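Local coordinates for beta-ketoacyl-[acyl-carrier-protein] synthase FabY (Pseudomonas aeruginosa, PDB 4CW4), which catalyses the condensation of acetyl-CoA with malonyl-acyl carrier protein to acetoacetyl-acyl carrier protein, the step that primes fatty acid biosynthesis, at residues A[47-57]-A[77-88]; A[8-16]-A[378-389]. All blocks are in the same frame, centred on the assembly; numbering follows the deposited sequence.

Contact 1 of 2, residues A[47-57]-A[77-88]; sequences LAGLAVMMKLV and IERRYAERIFAS. With SO4 (sulfate ion), chain B.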
loop_
_atom_site.group_PDB
_atom_site.type_symbol
_atom_site.label_atom_id
_atom_site.label_comp_id
_atom_site.label_asym_id
_atom_site.label_seq_id
_atom_site.Cartn_x
_atom_site.Cartn_y
_atom_site.Cartn_z
ATOM N N LEU A 47 34.167 11.476 -1.460
ATOM C CA LEU A 47 34.787 10.609 -2.464
ATOM C C LEU A 47 35.477 9.394 -1.860
ATOM O O LEU A 47 35.345 8.284 -2.379
ATOM C CB LEU A 47 35.756 11.384 -3.366
ATOM C CG LEU A 47 35.152 12.423 -4.317
ATOM C CD1 LEU A 47 36.251 13.148 -5.116
ATOM C CD2 LEU A 47 34.125 11.823 -5.253
ATOM N N ALA A 48 36.213 9.591 -0.771
ATOM C CA ALA A 48 36.817 8.464 -0.090
ATOM C C ALA A 48 35.759 7.466 0.377
ATOM O O ALA A 48 35.905 6.253 0.210
ATOM C CB ALA A 48 37.651 8.944 1.084
ATOM N N GLY A 49 34.675 7.963 0.952
ATOM C CA GLY A 49 33.587 7.096 1.383
ATOM C C GLY A 49 32.937 6.320 0.246
ATOM O O GLY A 49 32.657 5.127 0.381
ATOM N N LEU A 50 32.720 6.998 -0.877
ATOM C CA LEU A 50 32.208 6.337 -2.078
ATOM C C LEU A 50 33.197 5.289 -2.569
ATOM O O LEU A 50 32.799 4.190 -2.930
ATOM C CB LEU A 50 31.944 7.354 -3.190
ATOM C CG LEU A 50 30.626 8.111 -3.041
ATOM C CD1 LEU A 50 30.584 9.334 -3.952
ATOM C CD2 LEU A 50 29.456 7.183 -3.341
ATOM N N ALA A 51 34.482 5.635 -2.600
ATOM C CA ALA A 51 35.494 4.686 -3.061
ATOM C C ALA A 51 35.463 3.395 -2.227
ATOM O O ALA A 51 35.637 2.299 -2.763
ATOM C CB ALA A 51 36.885 5.327 -3.035
ATOM N N VAL A 52 35.264 3.514 -0.914
ATOM C CA VAL A 52 35.198 2.334 -0.058
ATOM C C VAL A 52 33.928 1.546 -0.350
ATOM O O VAL A 52 33.957 0.315 -0.496
ATOM C CB VAL A 52 35.261 2.717 1.435
ATOM C CG1 VAL A 52 34.963 1.509 2.329
ATOM C CG2 VAL A 52 36.626 3.296 1.765
ATOM N N MET A 53 32.800 2.252 -0.453
ATOM C CA MET A 53 31.512 1.616 -0.746
ATOM C C MET A 53 31.567 0.821 -2.042
ATOM O O MET A 53 30.954 -0.254 -2.160
ATOM C CB MET A 53 30.396 2.660 -0.911
ATOM C CG MET A 53 29.821 3.186 0.380
ATOM S SD MET A 53 28.748 4.612 0.132
ATOM C CE MET A 53 27.341 3.846 -0.679
ATOM N N MET A 54 32.277 1.386 -3.018
ATOM C CA MET A 54 32.325 0.845 -4.376
ATOM C C MET A 54 33.446 -0.187 -4.551
ATOM O O MET A 54 33.617 -0.743 -5.638
ATOM C CB MET A 54 32.520 2.007 -5.354
ATOM C CG MET A 54 31.325 2.988 -5.340
ATOM S SD MET A 54 31.572 4.561 -6.151
ATOM C CE MET A 54 31.424 4.094 -7.866
ATOM N N LYS A 55 34.195 -0.439 -3.483
ATOM C CA LYS A 55 35.310 -1.387 -3.488
ATOM C C LYS A 55 36.462 -0.972 -4.399
ATOM O O LYS A 55 37.215 -1.824 -4.885
ATOM C CB LYS A 55 34.851 -2.796 -3.884
ATOM C CG LYS A 55 33.536 -3.252 -3.287
ATOM C CD LYS A 55 33.643 -3.613 -1.832
ATOM C CE LYS A 55 32.528 -4.593 -1.449
ATOM N NZ LYS A 55 32.386 -4.672 0.024
ATOM N N LEU A 56 36.613 0.325 -4.620
ATOM C CA LEU A 56 37.715 0.848 -5.419
ATOM C C LEU A 56 38.986 1.001 -4.582
ATOM O O LEU A 56 40.100 0.919 -5.101
ATOM C CB LEU A 56 37.334 2.192 -6.031
ATOM C CG LEU A 56 36.242 2.119 -7.096
ATOM C CD1 LEU A 56 35.779 3.501 -7.478
ATOM C CD2 LEU A 56 36.730 1.351 -8.340
ATOM N N VAL A 57 38.804 1.232 -3.289
ATOM C CA VAL A 57 39.925 1.250 -2.360
ATOM C C VAL A 57 39.565 0.399 -1.166
ATOM O O VAL A 57 38.401 0.182 -0.883
ATOM C CB VAL A 57 40.321 2.674 -1.879
ATOM C CG1 VAL A 57 40.655 3.583 -3.065
ATOM C CG2 VAL A 57 39.254 3.286 -1.022
ATOM N N ILE A 77 42.974 9.959 -3.525
ATOM C CA ILE A 77 41.796 9.238 -3.995
ATOM C C ILE A 77 41.038 10.074 -5.010
ATOM O O ILE A 77 40.583 9.558 -6.018
ATOM C CB ILE A 77 40.881 8.820 -2.836
ATOM C CG1 ILE A 77 41.553 7.673 -2.077
ATOM C CG2 ILE A 77 39.479 8.403 -3.353
ATOM C CD1 ILE A 77 40.827 7.223 -0.832
ATOM N N GLU A 78 40.903 11.367 -4.755
ATOM C CA GLU A 78 40.217 12.234 -5.696
ATOM C C GLU A 78 40.941 12.256 -7.034
ATOM O O GLU A 78 40.322 12.110 -8.071
ATOM C CB GLU A 78 40.084 13.648 -5.154
ATOM C CG GLU A 78 39.445 14.610 -6.127
ATOM C CD GLU A 78 39.387 16.021 -5.595
ATOM O OE1 GLU A 78 40.338 16.474 -4.925
ATOM O OE2 GLU A 78 38.395 16.691 -5.871
ATOM N N ARG A 79 42.259 12.444 -7.011
ATOM C CA ARG A 79 43.031 12.437 -8.240
ATOM C C ARG A 79 42.848 11.123 -9.002
ATOM O O ARG A 79 42.572 11.118 -10.203
ATOM C CB ARG A 79 44.518 12.646 -7.910
ATOM C CG ARG A 79 45.480 12.198 -8.999
ATOM C CD ARG A 79 46.875 12.073 -8.443
ATOM N NE ARG A 79 47.401 10.726 -8.673
ATOM C CZ ARG A 79 47.342 9.720 -7.802
ATOM N NH1 ARG A 79 46.771 9.880 -6.612
ATOM N NH2 ARG A 79 47.864 8.542 -8.124
ATOM N N ARG A 80 43.003 10.018 -8.293
ATOM C CA ARG A 80 43.081 8.703 -8.906
ATOM C C ARG A 80 41.727 8.100 -9.293
ATOM O O ARG A 80 41.635 7.405 -10.304
ATOM C CB ARG A 80 43.794 7.762 -7.941
ATOM C CG ARG A 80 44.211 6.431 -8.516
ATOM C CD ARG A 80 45.296 5.832 -7.646
ATOM N NE ARG A 80 45.633 4.468 -8.033
ATOM C CZ ARG A 80 46.795 3.880 -7.764
ATOM N NH1 ARG A 80 47.753 4.539 -7.119
ATOM N NH2 ARG A 80 47.006 2.633 -8.156
ATOM N N TYR A 81 40.697 8.365 -8.496
ATOM C CA TYR A 81 39.428 7.655 -8.643
ATOM C C TYR A 81 38.217 8.529 -8.968
ATOM O O TYR A 81 37.161 7.989 -9.257
ATOM C CB TYR A 81 39.103 6.852 -7.371
ATOM C CG TYR A 81 40.149 5.826 -6.998
ATOM C CD1 TYR A 81 40.129 4.557 -7.547
ATOM C CD2 TYR A 81 41.156 6.128 -6.095
ATOM C CE1 TYR A 81 41.102 3.610 -7.208
ATOM C CE2 TYR A 81 42.111 5.203 -5.754
ATOM C CZ TYR A 81 42.085 3.948 -6.318
ATOM O OH TYR A 81 43.043 3.028 -5.970
ATOM N N ALA A 82 38.341 9.858 -8.929
ATOM C CA ALA A 82 37.138 10.696 -9.102
ATOM C C ALA A 82 36.401 10.385 -10.408
ATOM O O ALA A 82 35.180 10.258 -10.421
ATOM C CB ALA A 82 37.457 12.155 -9.027
ATOM N N GLU A 83 37.135 10.254 -11.506
ATOM C CA GLU A 83 36.495 9.984 -12.782
ATOM C C GLU A 83 35.669 8.686 -12.725
ATOM O O GLU A 83 34.530 8.646 -13.174
ATOM C CB GLU A 83 37.550 9.918 -13.895
ATOM C CG GLU A 83 36.968 9.709 -15.286
ATOM C CD GLU A 83 38.009 9.573 -16.396
ATOM O OE1 GLU A 83 39.227 9.752 -16.154
ATOM O OE2 GLU A 83 37.592 9.274 -17.533
ATOM N N ARG A 84 36.238 7.616 -12.183
ATOM C CA ARG A 84 35.496 6.352 -12.048
ATOM C C ARG A 84 34.298 6.457 -11.111
ATOM O O ARG A 84 33.238 5.909 -11.393
ATOM C CB ARG A 84 36.419 5.239 -11.551
ATOM C CG ARG A 84 37.274 4.609 -12.652
ATOM C CD ARG A 84 38.270 3.632 -12.088
ATOM N NE ARG A 84 39.435 4.321 -11.554
ATOM C CZ ARG A 84 40.497 3.702 -11.041
ATOM N NH1 ARG A 84 40.523 2.374 -10.977
ATOM N NH2 ARG A 84 41.532 4.407 -10.594
ATOM N N ILE A 85 34.489 7.134 -9.982
ATOM C CA ILE A 85 33.414 7.309 -9.013
ATOM C C ILE A 85 32.266 8.054 -9.673
ATOM O O ILE A 85 31.107 7.640 -9.571
ATOM C CB ILE A 85 33.902 8.059 -7.763
ATOM C CG1 ILE A 85 34.912 7.194 -6.994
ATOM C CG2 ILE A 85 32.719 8.429 -6.874
ATOM C CD1 ILE A 85 35.785 7.961 -5.971
ATOM N N PHE A 86 32.579 9.116 -10.408
ATOM C CA PHE A 86 31.535 9.916 -11.025
ATOM C C PHE A 86 30.784 9.130 -12.081
ATOM O O PHE A 86 29.562 9.230 -12.176
ATOM C CB PHE A 86 32.105 11.185 -11.654
ATOM C CG PHE A 86 32.694 12.179 -10.654
ATOM C CD1 PHE A 86 32.296 12.202 -9.339
ATOM C CD2 PHE A 86 33.638 13.086 -11.067
ATOM C CE1 PHE A 86 32.828 13.109 -8.449
ATOM C CE2 PHE A 86 34.188 13.998 -10.191
ATOM C CZ PHE A 86 33.791 14.009 -8.880
ATOM N N ALA A 87 31.514 8.332 -12.853
ATOM C CA ALA A 87 30.914 7.554 -13.920
ATOM C C ALA A 87 30.048 6.400 -13.403
ATOM O O ALA A 87 29.197 5.897 -14.134
ATOM C CB ALA A 87 31.997 7.021 -14.872
ATOM N N SER A 88 30.289 5.976 -12.167
ATOM C CA SER A 88 29.624 4.817 -11.568
ATOM C C SER A 88 28.637 5.195 -10.446
ATOM O O SER A 88 28.270 4.363 -9.606
ATOM C CB SER A 88 30.656 3.843 -11.027
ATOM O OG SER A 88 31.386 3.252 -12.085
HETATM S S SO4 B . 43.567 1.184 -9.003
HETATM O O1 SO4 B . 44.849 0.688 -9.505
HETATM O O2 SO4 B . 43.421 0.808 -7.598
HETATM O O3 SO4 B . 43.526 2.642 -9.133
HETATM O O4 SO4 B . 42.483 0.578 -9.775
#
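The side chain of L47 sits as a knob in the hole formed by E78, A82, I85 and F86 on helix 77-87. L47 CD1 lies 3.7 Å from E78 CG, while L47 CD2 reaches F86 CE1 at 3.7 Å, the L47 and F86 side chains crossing at about a right angle. The carboxylate of E78 turns off to a salt bridge with R43. I85 packs against both the other helix and the loop after it: its CG2, anti to the backbone N (chi1 -67°), meets L50 CD1 at 3.7 Å, and its CG1 meets L56 CD1 at 3.8 Å. Past the helix end, where K55 closes a Schellman motif, V57 sets CG1 over one face of the Y81 ring, 3.8 Å from its centroid and 28° off the normal, a CH-pi contact. Y81 OH bonds sulfate O2 at 2.8 Å. R84 grips the ion through NH1 and NH2, and R80 through NE and NH2, the last also paired with D68. No hydrogen bond crosses between the segments: the helices, axes at 60°, cohere through apolar contact, and the sulfate, also held by E67 N and probably from the crystallisation liquor, is consistent with a local affinity for anions.

Contact 2 of 2, residues A[8-16]-A[378-389]; sequences RLPVIVGFG and ALRLGADIHGAV
Strand 10-16 and strand 387-389 pair antiparallel in the beta core of the thiolase-like fold, and the loop that leads from helix 378-381 into the second strand adds a bond of its own. Three backbone bonds define the pairing: V389 N to P10 O at 3.0 Å, I12 N to G387 O at 2.9 Å, and H386 N to I12 O at 2.8 Å, the last two nearly straight (at least 173°), while G387 N is left buried without a partner. V11 and A388 form a non-hydrogen-bonded pair between the first two bonds. Their side chains share one face of the sheet, where V11 CG2 also meets A378 CB at 3.7 Å; I12, on the opposite face from V11, reaches V389 CG2 with CD1 at 3.9 Å. V13 lays CG1 on A383 CB, 3.6 Å away, and a water joins V13 O to D384 N. At the far end the edge of the F15 ring is directed at one face of H386, F15 CE1 lying 3.7 Å from H386 CG with the planes at 84°, a T-shaped stack. F15 holds CG between its backbone N and carbonyl carbon (chi1 63°), which points the CE1 edge at the imidazole face. D384 is fixed by a salt bridge to R579. On its other side strand 10-16 pairs with strand 366-374, where V13 and G14 both face V371: a classic beta bulge in a central strand of the ketosynthase core.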
loop_
_atom_site.group_PDB
_atom_site.type_symbol
_atom_site.label_atom_id
_atom_site.label_comp_id
_atom_site.label_asym_id
_atom_site.label_seq_id
_atom_site.Cartn_x
_atom_site.Cartn_y
_atom_site.Cartn_z
ATOM N N ARG A 8 2.789 19.409 19.772
ATOM C CA ARG A 8 4.159 18.992 19.563
ATOM C C ARG A 8 4.593 19.252 18.136
ATOM O O ARG A 8 3.842 19.006 17.195
ATOM C CB ARG A 8 4.297 17.499 19.892
ATOM C CG ARG A 8 4.273 17.237 21.395
ATOM C CD ARG A 8 4.226 15.770 21.728
ATOM N NE ARG A 8 4.148 15.526 23.169
ATOM C CZ ARG A 8 3.791 14.369 23.716
ATOM N NH1 ARG A 8 3.406 13.351 22.952
ATOM N NH2 ARG A 8 3.790 14.235 25.029
ATOM N N LEU A 9 5.826 19.730 17.992
ATOM C CA LEU A 9 6.452 20.007 16.688
ATOM C C LEU A 9 7.295 18.821 16.240
ATOM O O LEU A 9 8.154 18.388 16.981
ATOM C CB LEU A 9 7.375 21.230 16.784
ATOM C CG LEU A 9 8.123 21.638 15.507
ATOM C CD1 LEU A 9 7.165 22.167 14.454
ATOM C CD2 LEU A 9 9.211 22.676 15.788
ATOM N N PRO A 10 7.047 18.287 15.032
ATOM C CA PRO A 10 7.906 17.199 14.554
ATOM C C PRO A 10 9.283 17.697 14.103
ATOM O O PRO A 10 9.392 18.496 13.154
ATOM C CB PRO A 10 7.124 16.650 13.344
ATOM C CG PRO A 10 5.707 17.105 13.557
ATOM C CD PRO A 10 5.881 18.464 14.149
ATOM N N VAL A 11 10.329 17.228 14.770
ATOM C CA VAL A 11 11.681 17.611 14.383
ATOM C C VAL A 11 12.418 16.395 13.833
ATOM O O VAL A 11 12.209 15.269 14.288
ATOM C CB VAL A 11 12.463 18.286 15.525
ATOM C CG1 VAL A 11 11.785 19.575 15.928
ATOM C CG2 VAL A 11 12.630 17.400 16.721
ATOM N N ILE A 12 13.261 16.644 12.828
ATOM C CA ILE A 12 14.052 15.610 12.187
ATOM C C ILE A 12 15.348 15.440 12.968
ATOM O O ILE A 12 16.181 16.346 12.976
ATOM C CB ILE A 12 14.371 15.958 10.717
ATOM C CG1 ILE A 12 13.093 16.215 9.910
ATOM C CG2 ILE A 12 15.226 14.839 10.095
ATOM C CD1 ILE A 12 13.350 16.860 8.572
ATOM N N VAL A 13 15.495 14.305 13.650
ATOM C CA VAL A 13 16.648 14.067 14.515
ATOM C C VAL A 13 17.666 13.106 13.901
ATOM O O VAL A 13 18.757 12.912 14.451
ATOM C CB VAL A 13 16.230 13.563 15.922
ATOM C CG1 VAL A 13 15.238 14.541 16.562
ATOM C CG2 VAL A 13 15.649 12.150 15.864
ATOM N N GLY A 14 17.335 12.533 12.745
ATOM C CA GLY A 14 18.246 11.643 12.049
ATOM C C GLY A 14 17.726 11.396 10.652
ATOM O O GLY A 14 16.554 11.626 10.383
ATOM N N PHE A 15 18.599 10.931 9.765
ATOM C CA PHE A 15 18.206 10.590 8.405
ATOM C C PHE A 15 19.282 9.745 7.775
ATOM O O PHE A 15 20.466 9.880 8.109
ATOM C CB PHE A 15 17.913 11.851 7.571
ATOM C CG PHE A 15 19.101 12.758 7.373
ATOM C CD1 PHE A 15 19.416 13.730 8.293
ATOM C CD2 PHE A 15 19.893 12.637 6.237
ATOM C CE1 PHE A 15 20.511 14.548 8.094
ATOM C CE2 PHE A 15 20.972 13.452 6.024
ATOM C CZ PHE A 15 21.300 14.397 6.969
ATOM N N GLY A 16 18.882 8.839 6.893
ATOM C CA GLY A 16 19.858 7.995 6.251
ATOM C C GLY A 16 19.251 7.196 5.138
ATOM O O GLY A 16 18.033 7.228 4.957
ATOM N N ALA A 378 12.924 15.459 21.940
ATOM C CA ALA A 378 14.204 15.849 21.341
ATOM C C ALA A 378 15.019 16.687 22.332
ATOM O O ALA A 378 16.207 16.466 22.518
ATOM C CB ALA A 378 13.979 16.608 20.049
ATOM N N LEU A 379 14.339 17.619 22.976
ATOM C CA LEU A 379 14.961 18.501 23.961
ATOM C C LEU A 379 15.544 17.676 25.112
ATOM O O LEU A 379 16.692 17.859 25.518
ATOM C CB LEU A 379 13.912 19.488 24.498
ATOM C CG LEU A 379 14.426 20.691 25.293
ATOM C CD1 LEU A 379 14.918 21.791 24.337
ATOM C CD2 LEU A 379 13.345 21.214 26.241
ATOM N N ARG A 380 14.728 16.759 25.625
ATOM C CA ARG A 380 15.121 15.890 26.723
ATOM C C ARG A 380 16.361 15.042 26.406
ATOM O O ARG A 380 17.219 14.858 27.263
ATOM C CB ARG A 380 13.956 14.969 27.127
ATOM C CG ARG A 380 14.202 14.258 28.437
ATOM C CD ARG A 380 13.344 13.031 28.642
ATOM N NE ARG A 380 11.945 13.246 28.328
ATOM C CZ ARG A 380 11.078 12.259 28.112
ATOM N NH1 ARG A 380 11.461 10.993 28.198
ATOM N NH2 ARG A 380 9.823 12.538 27.812
ATOM N N LEU A 381 16.453 14.543 25.178
ATOM C CA LEU A 381 17.494 13.585 24.821
ATOM C C LEU A 381 18.720 14.229 24.221
ATOM O O LEU A 381 19.713 13.544 23.988
ATOM C CB LEU A 381 16.979 12.559 23.817
ATOM C CG LEU A 381 15.818 11.686 24.276
ATOM C CD1 LEU A 381 15.479 10.678 23.179
ATOM C CD2 LEU A 381 16.134 10.992 25.584
ATOM N N GLY A 382 18.673 15.534 23.975
ATOM C CA GLY A 382 19.779 16.176 23.284
ATOM C C GLY A 382 19.873 15.755 21.810
ATOM O O GLY A 382 20.972 15.759 21.226
ATOM N N ALA A 383 18.751 15.376 21.208
ATOM C CA ALA A 383 18.728 14.974 19.800
ATOM C C ALA A 383 19.040 16.172 18.917
ATOM O O ALA A 383 18.594 17.299 19.183
ATOM C CB ALA A 383 17.366 14.433 19.432
ATOM N N ASP A 384 19.820 15.939 17.876
ATOM C CA ASP A 384 20.124 16.990 16.942
ATOM C C ASP A 384 18.874 17.331 16.140
ATOM O O ASP A 384 17.909 16.564 16.081
ATOM C CB ASP A 384 21.274 16.557 15.997
ATOM C CG ASP A 384 22.117 17.722 15.493
ATOM O OD1 ASP A 384 21.716 18.899 15.626
ATOM O OD2 ASP A 384 23.203 17.453 14.945
ATOM N N ILE A 385 18.902 18.498 15.510
ATOM C CA ILE A 385 17.799 18.948 14.685
ATOM C C ILE A 385 18.314 19.289 13.298
ATOM O O ILE A 385 19.115 20.202 13.130
ATOM C CB ILE A 385 17.075 20.151 15.329
ATOM C CG1 ILE A 385 16.359 19.685 16.608
ATOM C CG2 ILE A 385 16.057 20.757 14.362
ATOM C CD1 ILE A 385 15.845 20.814 17.489
ATOM N N HIS A 386 17.853 18.516 12.316
ATOM C CA HIS A 386 18.244 18.697 10.927
ATOM C C HIS A 386 17.197 19.474 10.145
ATOM O O HIS A 386 17.407 19.830 8.991
ATOM C CB HIS A 386 18.535 17.338 10.296
ATOM C CG HIS A 386 19.582 16.569 11.032
ATOM N ND1 HIS A 386 20.915 16.887 10.948
ATOM C CD2 HIS A 386 19.497 15.524 11.891
ATOM C CE1 HIS A 386 21.613 16.070 11.720
ATOM N NE2 HIS A 386 20.780 15.229 12.302
ATOM N N GLY A 387 16.064 19.726 10.799
ATOM C CA GLY A 387 14.947 20.432 10.217
ATOM C C GLY A 387 13.693 20.108 11.017
ATOM O O GLY A 387 13.743 19.329 11.968
ATOM N N ALA A 388 12.565 20.675 10.614
ATOM C CA ALA A 388 11.261 20.334 11.196
ATOM C C ALA A 388 10.247 20.213 10.070
ATOM O O ALA A 388 10.388 20.846 9.027
ATOM C CB ALA A 388 10.813 21.389 12.191
ATOM N N VAL A 389 9.244 19.375 10.252
ATOM C CA VAL A 389 8.226 19.218 9.246
ATOM C C VAL A 389 6.873 19.574 9.856
ATOM O O VAL A 389 6.476 18.997 10.852
ATOM C CB VAL A 389 8.207 17.800 8.681
ATOM C CG1 VAL A 389 7.114 17.701 7.677
ATOM C CG2 VAL A 389 9.523 17.476 8.009
HETATM O O HOH W 1 19.857 13.254 16.969
#

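From the N terminus the chain first lays down strand 10-19, one of whose partners, 387-394, arrives only after more than 360 residues; contact 2 thus closes a very long loop. Contact 1 is nested wholly inside it, a local closure in which segments 47-57 and 77-88, on helices 40-53 and 74-87, meet across 19 intervening residues that include the short strands 58-60, 63-65 and 71-72. The two do not touch: their centres lie 32 Å apart and their nearest atoms about 11 Å. Contact 1 joins two helices within the N-terminal part of the chain, whereas contact 2 ties the very start of the chain to the second half of the ketosynthase core, beside helices 288-301 and 552-563.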